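Mitochondrial RNA-binding protein 1 (Trypanosoma brucei, PDB 2GIA) probably binds RNA, including guide RNA and mRNA, and works together with MRP2 as an RNA matchmaker in mitochondrial RNA editing. Local coordinates at residues B[26-31]-B[125-130]; B[37-42]-B[121-126]. All blocks are in the same frame, centred on the assembly; numbering follows the deposited sequence.

Contact 1. Residues B[26-31]-B[125-130]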
# COMPACT_ATOMS: atom_id res chain seq x y z
N THR B 26 -1.39 8.65 30.57
CA THR B 26 -0.25 8.00 29.94
C THR B 26 0.03 8.64 28.60
O THR B 26 -0.83 9.30 28.02
CB THR B 26 -0.56 6.51 29.59
OG1 THR B 26 -1.71 6.48 28.70
CG2 THR B 26 -0.88 5.69 30.84
N MET B 27 1.26 8.45 28.13
CA MET B 27 1.62 8.87 26.78
C MET B 27 2.07 7.52 26.18
O MET B 27 2.99 6.89 26.69
CB MET B 27 2.78 9.89 26.75
CG MET B 27 3.04 10.44 25.30
SD MET B 27 3.98 9.22 24.28
CE MET B 27 5.66 9.54 24.89
N THR B 28 1.42 7.07 25.10
CA THR B 28 1.82 5.76 24.54
C THR B 28 2.46 6.01 23.18
O THR B 28 1.93 6.79 22.39
CB THR B 28 0.55 4.84 24.31
OG1 THR B 28 -0.09 4.60 25.56
CG2 THR B 28 0.94 3.50 23.66
N ARG B 29 3.57 5.37 22.91
CA ARG B 29 4.27 5.58 21.63
C ARG B 29 4.47 4.26 20.90
O ARG B 29 4.87 3.28 21.53
CB ARG B 29 5.69 6.18 21.90
CG ARG B 29 6.51 6.44 20.60
CD ARG B 29 7.94 6.98 20.89
NE ARG B 29 7.80 8.34 21.40
CZ ARG B 29 8.52 8.84 22.40
NH1 ARG B 29 8.32 10.08 22.80
NH2 ARG B 29 9.45 8.11 23.00
N VAL B 30 4.18 4.24 19.59
CA VAL B 30 4.39 3.06 18.76
C VAL B 30 5.35 3.55 17.67
O VAL B 30 5.04 4.50 16.95
CB VAL B 30 3.05 2.55 18.12
CG1 VAL B 30 3.33 1.30 17.24
CG2 VAL B 30 2.06 2.18 19.25
N ALA B 31 6.53 2.92 17.60
CA ALA B 31 7.53 3.30 16.61
C ALA B 31 8.05 2.04 15.94
O ALA B 31 7.84 0.90 16.42
CB ALA B 31 8.74 4.03 17.29
N VAL B 125 -3.14 -1.69 27.34
CA VAL B 125 -3.34 -0.44 26.59
C VAL B 125 -4.29 -0.78 25.43
O VAL B 125 -4.21 -1.89 24.85
CB VAL B 125 -2.00 0.17 26.09
CG1 VAL B 125 -1.31 -0.78 25.13
CG2 VAL B 125 -2.28 1.53 25.41
N LYS B 126 -5.19 0.14 25.10
CA LYS B 126 -6.19 -0.11 24.06
C LYS B 126 -6.05 0.95 23.00
O LYS B 126 -5.62 2.04 23.30
CB LYS B 126 -7.61 -0.03 24.66
CG LYS B 126 -7.96 -1.19 25.65
CD LYS B 126 -9.40 -1.04 26.11
CE LYS B 126 -9.82 -2.04 27.17
NZ LYS B 126 -9.37 -3.37 26.77
N PHE B 127 -6.38 0.61 21.75
CA PHE B 127 -6.32 1.56 20.62
C PHE B 127 -7.72 1.42 20.07
O PHE B 127 -7.99 0.52 19.26
CB PHE B 127 -5.30 1.05 19.60
CG PHE B 127 -3.87 0.98 20.17
CD1 PHE B 127 -3.02 2.07 20.08
CD2 PHE B 127 -3.42 -0.19 20.79
CE1 PHE B 127 -1.70 2.02 20.60
CE2 PHE B 127 -2.09 -0.26 21.32
CZ PHE B 127 -1.25 0.83 21.23
N ASP B 128 -8.59 2.34 20.46
CA ASP B 128 -9.99 2.27 20.06
C ASP B 128 -10.41 3.39 19.11
O ASP B 128 -9.79 4.44 19.06
CB ASP B 128 -10.89 2.30 21.32
CG ASP B 128 -10.82 1.01 22.13
OD1 ASP B 128 -10.31 0.00 21.59
OD2 ASP B 128 -11.29 0.98 23.28
N ASN B 129 -11.49 3.14 18.37
CA ASN B 129 -12.01 4.15 17.45
C ASN B 129 -10.95 4.69 16.48
O ASN B 129 -10.26 3.90 15.83
CB ASN B 129 -12.66 5.26 18.28
CG ASN B 129 -13.66 4.69 19.25
OD1 ASN B 129 -14.50 3.88 18.86
ND2 ASN B 129 -13.54 5.05 20.51
N HIS B 130 -10.81 6.01 16.36
CA HIS B 130 -9.84 6.53 15.38
C HIS B 130 -8.41 6.10 15.70
O HIS B 130 -7.57 6.07 14.79
CB HIS B 130 -9.95 8.07 15.24
CG HIS B 130 -9.63 8.80 16.50
ND1 HIS B 130 -8.38 9.31 16.77
CD2 HIS B 130 -10.40 9.10 17.58
CE1 HIS B 130 -8.39 9.90 17.95
NE2 HIS B 130 -9.61 9.78 18.47
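Thr28 and Val30 pack against Val125 and Phe127 in a side-chain contact between the two antiparallel sheets of this MRP subunit, a member of the sPC4-like clan. The axes of segments 26-31 and 125-128 pass 9.9 Å apart; the segments cross steeply, at 73°, and meet through side chains alone. Both Thr28 and Val30 are beta-branched, a shape at home in extended chain, and each turns toward the other layer. Thr28 and Val125 reach toward one another tip to tip, with OG1 of Thr28 3.8 Å from CG2 of Val125. That hydroxyl is not left without a polar partner in the interior, since it is hydrogen-bonded to NE2 of Gln41 on the adjacent strand, while the methyl CG2 of Thr28 lies 4.2 Å from CZ of Phe127. Phe127 starts off to one side of the opposing strand, but with CG anti to its own carbonyl carbon (chi1 -62°) the ring reaches into the interface, where it also touches Ile15 of strand 12-17. A large apolar ring suits this buried place between the layers. Val30 meets the ring obliquely: its CG2 lies 4.0 Å from CE1 of Phe127.

Contact 2. Residues B[37-42]-B[121-126]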
# COMPACT_ATOMS: atom_id res chain seq x y z
N LEU B 37 9.33 -3.39 15.78
CA LEU B 37 8.34 -2.51 16.41
C LEU B 37 8.81 -2.19 17.85
O LEU B 37 9.28 -3.08 18.57
CB LEU B 37 7.05 -3.28 16.47
CG LEU B 37 5.67 -2.78 16.14
CD1 LEU B 37 5.64 -1.65 15.08
CD2 LEU B 37 4.87 -4.06 15.72
N LEU B 38 8.70 -0.94 18.26
CA LEU B 38 9.08 -0.52 19.62
C LEU B 38 7.85 0.13 20.23
O LEU B 38 7.42 1.20 19.79
CB LEU B 38 10.25 0.50 19.57
CG LEU B 38 11.41 -0.02 18.68
CD1 LEU B 38 12.46 1.07 18.39
CD2 LEU B 38 12.06 -1.21 19.38
N ILE B 39 7.31 -0.46 21.28
CA ILE B 39 6.11 0.07 21.89
C ILE B 39 6.51 0.57 23.27
O ILE B 39 7.09 -0.18 24.04
CB ILE B 39 5.05 -1.04 21.99
CG1 ILE B 39 4.71 -1.52 20.56
CG2 ILE B 39 3.78 -0.47 22.64
CD1 ILE B 39 3.68 -2.69 20.51
N SER B 40 6.19 1.83 23.55
CA SER B 40 6.56 2.50 24.80
C SER B 40 5.41 3.20 25.45
O SER B 40 4.41 3.56 24.81
CB SER B 40 7.67 3.56 24.50
OG SER B 40 8.79 2.92 23.97
N GLN B 41 5.49 3.36 26.77
CA GLN B 41 4.46 4.11 27.42
C GLN B 41 5.05 4.83 28.63
O GLN B 41 5.84 4.23 29.36
CB GLN B 41 3.33 3.23 27.91
CG GLN B 41 2.14 4.11 28.35
CD GLN B 41 0.98 3.26 28.88
OE1 GLN B 41 1.02 2.74 29.99
NE2 GLN B 41 -0.06 3.12 28.06
N TYR B 42 4.65 6.08 28.83
CA TYR B 42 5.13 6.90 29.96
C TYR B 42 3.97 7.30 30.84
O TYR B 42 2.97 7.77 30.34
CB TYR B 42 5.76 8.18 29.43
CG TYR B 42 6.87 7.96 28.43
CD1 TYR B 42 8.17 8.29 28.74
CD2 TYR B 42 6.61 7.44 27.14
CE1 TYR B 42 9.21 8.14 27.84
CE2 TYR B 42 7.67 7.27 26.21
CZ TYR B 42 8.97 7.64 26.60
OH TYR B 42 10.05 7.58 25.75
N GLU B 121 4.82 -6.20 36.17
CA GLU B 121 3.50 -5.68 36.52
C GLU B 121 2.48 -5.95 35.41
O GLU B 121 2.86 -6.18 34.24
CB GLU B 121 3.54 -4.18 36.82
CG GLU B 121 3.96 -3.28 35.73
CD GLU B 121 4.01 -1.82 36.22
OE1 GLU B 121 5.00 -1.44 36.87
OE2 GLU B 121 3.03 -1.08 35.96
N ASP B 122 1.21 -5.94 35.78
CA ASP B 122 0.14 -6.18 34.82
C ASP B 122 -0.06 -4.87 34.08
O ASP B 122 -0.13 -3.80 34.68
CB ASP B 122 -1.11 -6.62 35.56
CG ASP B 122 -0.88 -7.96 36.28
OD1 ASP B 122 -1.12 -8.06 37.50
OD2 ASP B 122 -0.41 -8.92 35.62
N TRP B 123 -0.13 -4.95 32.76
CA TRP B 123 -0.25 -3.75 31.94
C TRP B 123 -1.29 -3.99 30.82
O TRP B 123 -1.44 -5.11 30.34
CB TRP B 123 1.11 -3.47 31.32
CG TRP B 123 1.16 -2.21 30.46
CD1 TRP B 123 0.91 -0.92 30.84
CD2 TRP B 123 1.54 -2.15 29.09
NE1 TRP B 123 1.11 -0.06 29.78
CE2 TRP B 123 1.50 -0.80 28.69
CE3 TRP B 123 1.91 -3.12 28.15
CZ2 TRP B 123 1.82 -0.39 27.39
CZ3 TRP B 123 2.23 -2.72 26.85
CH2 TRP B 123 2.18 -1.36 26.48
N SER B 124 -1.99 -2.93 30.44
CA SER B 124 -3.00 -3.02 29.40
C SER B 124 -3.09 -1.67 28.67
O SER B 124 -3.13 -0.64 29.33
CB SER B 124 -4.37 -3.30 30.03
OG SER B 124 -5.40 -3.15 29.08
N VAL B 125 -3.14 -1.69 27.34
CA VAL B 125 -3.34 -0.44 26.59
C VAL B 125 -4.29 -0.78 25.43
O VAL B 125 -4.21 -1.89 24.85
CB VAL B 125 -2.00 0.17 26.09
CG1 VAL B 125 -1.31 -0.78 25.13
CG2 VAL B 125 -2.28 1.53 25.41
N LYS B 126 -5.19 0.14 25.10
CA LYS B 126 -6.19 -0.11 24.06
C LYS B 126 -6.05 0.95 23.00
O LYS B 126 -5.62 2.04 23.30
CB LYS B 126 -7.61 -0.03 24.66
CG LYS B 126 -7.96 -1.19 25.65
CD LYS B 126 -9.40 -1.04 26.11
CE LYS B 126 -9.82 -2.04 27.17
NZ LYS B 126 -9.37 -3.37 26.77
O HOH W 1 -2.40 2.01 29.18
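Gln41 and Ile39 meet the indole of Trp123 at its edge, while CB of Val125, two residues on along the same strand as Trp123, lies over one face, 3.9 Å above the plane and offset toward the rim. The amide of Gln41 stands nearly upright to the indole, the two planes 78° apart. From NE1 of Trp123 a hydrogen bond of 2.8 Å runs to OE1 of Gln41, almost straight at 171°. The acceptor lies close to the indole plane, but the donor approaches from well above the carbonyl plane of Gln41. An extended glutamine chain, with CG anti to the backbone N, carries the amide across to the opposite sheet, and both ends of that amide are used. NE2 of Gln41 donates to a water whose O is 2.8 Å away, and this water donates to the backbone O of Ser124; the same NE2 has OG1 of Thr28 as its second partner. Glutamine thus suits a buried spot that must both accept a hydrogen bond from the indole N-H and donate elsewhere; these bonds probably fix which way round the amide lies. Farther along the ring, CG2 of Ile39 comes within 4.3 Å of CH2 of Trp123, a methyl against the benzo end of the indole. Segments 37-42 and 121-126 cross at 103°, and around them Leu108 of strand 105-109 touches Ile39, Trp123 and Val125, while Ile65 and Val67 of strand 65-68 pack on Trp123 and Ile39 respectively.

In the fold
From the N terminus, strands 12-17, 26-33, 36-43 and 65-68 build the first antiparallel sheet in sequence order. The chain then passes through helix 71-81 into the second sheet, whose strand 121-128 comes back across the first. Contact 2, between 37-42 and 121-126, closes a loop of 78 residues; contact 1, between 26-31 and 125-130, closes one of 93. The span of contact 2 nests inside that of contact 1, and the two overlap at Val125 and Lys126. Their N-terminal partners are successive strands, paired by backbone bonds such as Arg29 N to Ser40 O at 2.8 Å. One long strand thus ties two neighbours of the first sheet to the second, and helix 130-145 follows directly.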